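Local coordinates for protein TRAP-type transporter, periplasmic component (Cupriavidus necator, PDB 4P8B) that binds (S)-2-acetolactate as the periplasmic solute-binding component of a TRAP-type transporter, and probably delivers it to the membrane partners for uptake, at residues 226-238 and 291-304. Sequence-based numbering, arbitrary orientation.
Sequences LYTVGQKFVTTWG and WKDMEAHGVKVTHL
V234 and T236 both lay a methyl on the same face of the W291 indole: V234 CG1 sits 4.0 Å from the centroid of the six-membered ring, T236 CG2 3.8 Å from that of the five-membered ring. Two residues apart in sequence, the methyls lie side by side over the fused rings. With V234 CG1 anti to its own nitrogen (chi1 168°) and turned to the tryptophan, CG2 touches V299 CG1 and still grazes the indole rim at CZ3. Farther along, Y227 and H297 form an offset stack, planes 14° apart, with H297 CB over the centre of the phenol ring; the selenium of M294 approaches that ring obliquely, 3.9 Å from Y227 CE2. Between strands 233-235 and 300-302 runs a parallel ladder, in which V234 N donates to K300 O (3.0 Å) and T302 N to V234 O (2.8 Å). At the outer edge, K232 NZ bonds Y227 O (2.9 Å). Strand 300-302 forms the edge of a four-stranded mixed sheet; 233-235 pairs antiparallel with 156-159, K232 and F233 both facing N159 in a classic beta bulge. F221 of helix 218-223 packs against V234, W291 and M294, and the W291 side chain lies about 8 Å from that of acetolactate-binding N216.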
# COMPACT_ATOMS: atom_id res chain seq x y z
N LEU A 226 7.11 13.93 6.68
CA LEU A 226 6.47 14.73 5.63
C LEU A 226 6.08 16.12 6.11
O LEU A 226 5.89 17.01 5.30
CB LEU A 226 5.27 14.00 5.01
CG LEU A 226 5.67 12.77 4.19
CD1 LEU A 226 4.40 12.21 3.53
CD2 LEU A 226 6.69 13.08 3.14
N TYR A 227 6.01 16.30 7.42
CA TYR A 227 5.80 17.63 7.98
C TYR A 227 6.92 18.59 7.61
O TYR A 227 6.74 19.79 7.66
CB TYR A 227 5.62 17.60 9.51
CG TYR A 227 6.62 16.72 10.21
CD1 TYR A 227 7.86 17.21 10.61
CD2 TYR A 227 6.34 15.39 10.44
CE1 TYR A 227 8.78 16.37 11.24
CE2 TYR A 227 7.23 14.56 11.06
CZ TYR A 227 8.45 15.04 11.46
OH TYR A 227 9.34 14.19 12.08
N THR A 228 8.09 18.08 7.25
CA THR A 228 9.21 18.92 6.83
C THR A 228 9.09 19.38 5.38
O THR A 228 9.86 20.24 4.94
CB THR A 228 10.59 18.27 7.04
OG1 THR A 228 10.77 17.18 6.12
CG2 THR A 228 10.73 17.78 8.48
N VAL A 229 8.14 18.81 4.64
CA VAL A 229 7.85 19.24 3.28
C VAL A 229 6.38 19.68 3.17
O VAL A 229 5.65 19.28 2.26
CB VAL A 229 8.24 18.19 2.22
CG1 VAL A 229 9.78 18.12 2.10
CG2 VAL A 229 7.67 16.83 2.54
N GLY A 230 5.99 20.49 4.15
CA GLY A 230 4.74 21.22 4.11
C GLY A 230 3.51 20.51 4.60
O GLY A 230 2.45 21.13 4.61
N GLN A 231 3.62 19.27 5.02
CA GLN A 231 2.42 18.49 5.31
C GLN A 231 2.04 18.70 6.77
O GLN A 231 2.34 17.88 7.64
CB GLN A 231 2.64 17.03 4.97
CG GLN A 231 3.04 16.84 3.52
CD GLN A 231 2.13 17.56 2.56
OE1 GLN A 231 0.95 17.24 2.47
NE2 GLN A 231 2.65 18.53 1.84
N LYS A 232 1.32 19.79 7.01
CA LYS A 232 1.04 20.26 8.38
C LYS A 232 -0.40 20.08 8.82
O LYS A 232 -0.72 20.35 9.97
CB LYS A 232 1.53 21.70 8.53
CG LYS A 232 3.07 21.74 8.45
CD LYS A 232 3.66 23.12 8.34
CE LYS A 232 5.16 23.06 8.11
NZ LYS A 232 5.85 22.19 9.10
N PHE A 233 -1.24 19.63 7.89
CA PHE A 233 -2.63 19.26 8.17
C PHE A 233 -2.79 17.82 7.73
O PHE A 233 -2.34 17.45 6.64
CB PHE A 233 -3.58 20.12 7.34
CG PHE A 233 -3.55 21.57 7.70
CD1 PHE A 233 -4.38 22.09 8.68
CD2 PHE A 233 -2.66 22.44 7.07
CE1 PHE A 233 -4.35 23.43 9.01
CE2 PHE A 233 -2.62 23.79 7.40
CZ PHE A 233 -3.48 24.28 8.37
N VAL A 234 -3.40 16.99 8.58
CA VAL A 234 -3.73 15.62 8.25
C VAL A 234 -5.16 15.33 8.69
O VAL A 234 -5.55 15.74 9.77
CB VAL A 234 -2.81 14.63 9.01
CG1 VAL A 234 -3.32 13.20 8.90
CG2 VAL A 234 -1.39 14.73 8.51
N THR A 235 -5.91 14.61 7.86
CA THR A 235 -7.21 14.07 8.28
C THR A 235 -7.18 12.57 8.21
O THR A 235 -6.85 12.00 7.18
CB THR A 235 -8.33 14.62 7.42
OG1 THR A 235 -8.39 16.02 7.64
CG2 THR A 235 -9.70 14.01 7.80
N THR A 236 -7.50 11.94 9.33
CA THR A 236 -7.39 10.49 9.42
C THR A 236 -8.66 9.80 8.90
O THR A 236 -9.28 9.00 9.61
CB THR A 236 -7.12 10.07 10.85
OG1 THR A 236 -8.16 10.58 11.69
CG2 THR A 236 -5.74 10.58 11.32
N TRP A 237 -9.05 10.13 7.68
CA TRP A 237 -10.29 9.62 7.09
C TRP A 237 -10.29 8.13 6.75
O TRP A 237 -11.36 7.58 6.53
CB TRP A 237 -10.62 10.43 5.86
CG TRP A 237 -9.66 10.35 4.70
CD1 TRP A 237 -8.40 9.79 4.66
CD2 TRP A 237 -9.89 10.87 3.39
NE1 TRP A 237 -7.86 9.96 3.42
CE2 TRP A 237 -8.75 10.60 2.61
CE3 TRP A 237 -10.97 11.56 2.81
CZ2 TRP A 237 -8.68 10.96 1.28
CZ3 TRP A 237 -10.88 11.92 1.49
CH2 TRP A 237 -9.74 11.63 0.74
N GLY A 238 -9.14 7.48 6.72
CA GLY A 238 -9.09 6.05 6.47
C GLY A 238 -9.72 5.64 5.16
O GLY A 238 -10.31 4.54 5.10
N TRP A 291 -0.35 9.24 15.79
CA TRP A 291 -0.71 10.55 15.26
C TRP A 291 -0.46 11.67 16.28
O TRP A 291 -0.10 12.79 15.90
CB TRP A 291 -2.15 10.56 14.72
CG TRP A 291 -2.24 9.94 13.35
CD1 TRP A 291 -2.94 8.82 12.99
CD2 TRP A 291 -1.59 10.41 12.17
NE1 TRP A 291 -2.76 8.57 11.65
CE2 TRP A 291 -1.92 9.52 11.12
CE3 TRP A 291 -0.74 11.48 11.89
CZ2 TRP A 291 -1.46 9.70 9.82
CZ3 TRP A 291 -0.26 11.64 10.60
CH2 TRP A 291 -0.62 10.74 9.58
N LYS A 292 -0.61 11.38 17.56
CA LYS A 292 -0.27 12.37 18.57
C LYS A 292 1.21 12.70 18.50
O LYS A 292 1.61 13.84 18.74
CB LYS A 292 -0.65 11.86 19.95
CG LYS A 292 -2.16 11.75 20.14
CD LYS A 292 -2.52 11.17 21.50
CE LYS A 292 -4.03 11.00 21.65
NZ LYS A 292 -4.40 10.34 22.93
N ASP A 293 2.04 11.71 18.18
CA ASP A 293 3.46 11.96 17.99
C ASP A 293 3.71 12.98 16.89
O ASP A 293 4.65 13.77 16.96
CB ASP A 293 4.19 10.64 17.68
CG ASP A 293 4.20 9.69 18.86
OD1 ASP A 293 4.07 10.17 20.00
OD2 ASP A 293 4.33 8.47 18.63
N MSE A 294 2.87 12.97 15.86
CA MSE A 294 3.00 13.90 14.74
C MSE A 294 2.50 15.28 15.14
O MSE A 294 3.09 16.29 14.77
CB MSE A 294 2.21 13.39 13.55
CG MSE A 294 2.71 12.08 13.02
SE MSE A 294 4.56 12.08 12.46
CE MSE A 294 5.33 11.31 14.06
N GLU A 295 1.43 15.34 15.93
CA GLU A 295 0.99 16.64 16.46
C GLU A 295 2.16 17.38 17.12
O GLU A 295 2.31 18.61 16.97
CB GLU A 295 -0.14 16.46 17.48
CG GLU A 295 -1.45 15.99 16.87
CD GLU A 295 -2.46 15.55 17.92
OE1 GLU A 295 -2.10 15.45 19.13
OE2 GLU A 295 -3.61 15.30 17.53
N ALA A 296 2.99 16.65 17.85
CA ALA A 296 4.13 17.23 18.54
C ALA A 296 5.14 17.88 17.58
O ALA A 296 5.90 18.76 18.00
CB ALA A 296 4.82 16.17 19.41
N HIS A 297 5.13 17.48 16.32
CA HIS A 297 5.98 18.06 15.29
C HIS A 297 5.31 19.22 14.56
O HIS A 297 5.80 19.71 13.54
CB HIS A 297 6.36 16.98 14.26
CG HIS A 297 7.39 16.01 14.76
ND1 HIS A 297 8.72 16.34 14.88
CD2 HIS A 297 7.28 14.72 15.15
CE1 HIS A 297 9.39 15.29 15.33
NE2 HIS A 297 8.54 14.30 15.51
N GLY A 298 4.17 19.67 15.08
CA GLY A 298 3.49 20.81 14.50
C GLY A 298 2.44 20.43 13.46
O GLY A 298 2.07 21.23 12.62
N VAL A 299 1.94 19.21 13.53
CA VAL A 299 0.89 18.77 12.61
C VAL A 299 -0.50 18.86 13.23
O VAL A 299 -0.73 18.34 14.31
CB VAL A 299 1.15 17.34 12.15
CG1 VAL A 299 0.09 16.88 11.16
CG2 VAL A 299 2.52 17.23 11.51
N LYS A 300 -1.41 19.56 12.56
CA LYS A 300 -2.80 19.60 12.99
C LYS A 300 -3.51 18.37 12.44
O LYS A 300 -3.73 18.28 11.24
CB LYS A 300 -3.52 20.85 12.51
CG LYS A 300 -4.92 20.94 13.03
CD LYS A 300 -5.61 22.22 12.59
CE LYS A 300 -7.03 22.26 13.10
NZ LYS A 300 -7.03 22.69 14.52
N VAL A 301 -3.86 17.45 13.32
CA VAL A 301 -4.50 16.19 12.93
C VAL A 301 -5.98 16.29 13.25
O VAL A 301 -6.37 16.58 14.38
CB VAL A 301 -3.88 14.99 13.68
CG1 VAL A 301 -4.55 13.67 13.24
CG2 VAL A 301 -2.40 14.91 13.43
N THR A 302 -6.79 16.03 12.23
CA THR A 302 -8.23 16.12 12.30
C THR A 302 -8.84 14.73 12.23
O THR A 302 -8.50 13.94 11.36
CB THR A 302 -8.73 16.95 11.10
OG1 THR A 302 -8.26 18.29 11.24
CG2 THR A 302 -10.25 16.93 11.00
N HIS A 303 -9.73 14.45 13.17
CA HIS A 303 -10.51 13.21 13.20
C HIS A 303 -11.96 13.56 12.88
O HIS A 303 -12.56 14.43 13.51
CB HIS A 303 -10.37 12.56 14.58
CG HIS A 303 -8.94 12.32 14.97
ND1 HIS A 303 -8.24 11.21 14.56
CD2 HIS A 303 -8.08 13.05 15.72
CE1 HIS A 303 -7.00 11.27 15.02
NE2 HIS A 303 -6.88 12.37 15.75
N LEU A 304 -12.52 12.90 11.87
CA LEU A 304 -13.88 13.18 11.40
C LEU A 304 -14.95 12.63 12.34
O LEU A 304 -14.78 11.58 12.96
CB LEU A 304 -14.12 12.54 10.02
CG LEU A 304 -13.13 12.96 8.92
CD1 LEU A 304 -13.50 12.29 7.62
CD2 LEU A 304 -13.17 14.46 8.77
O HOH W 1 5.40 21.09 11.60
O HOH W 2 -11.08 10.43 11.41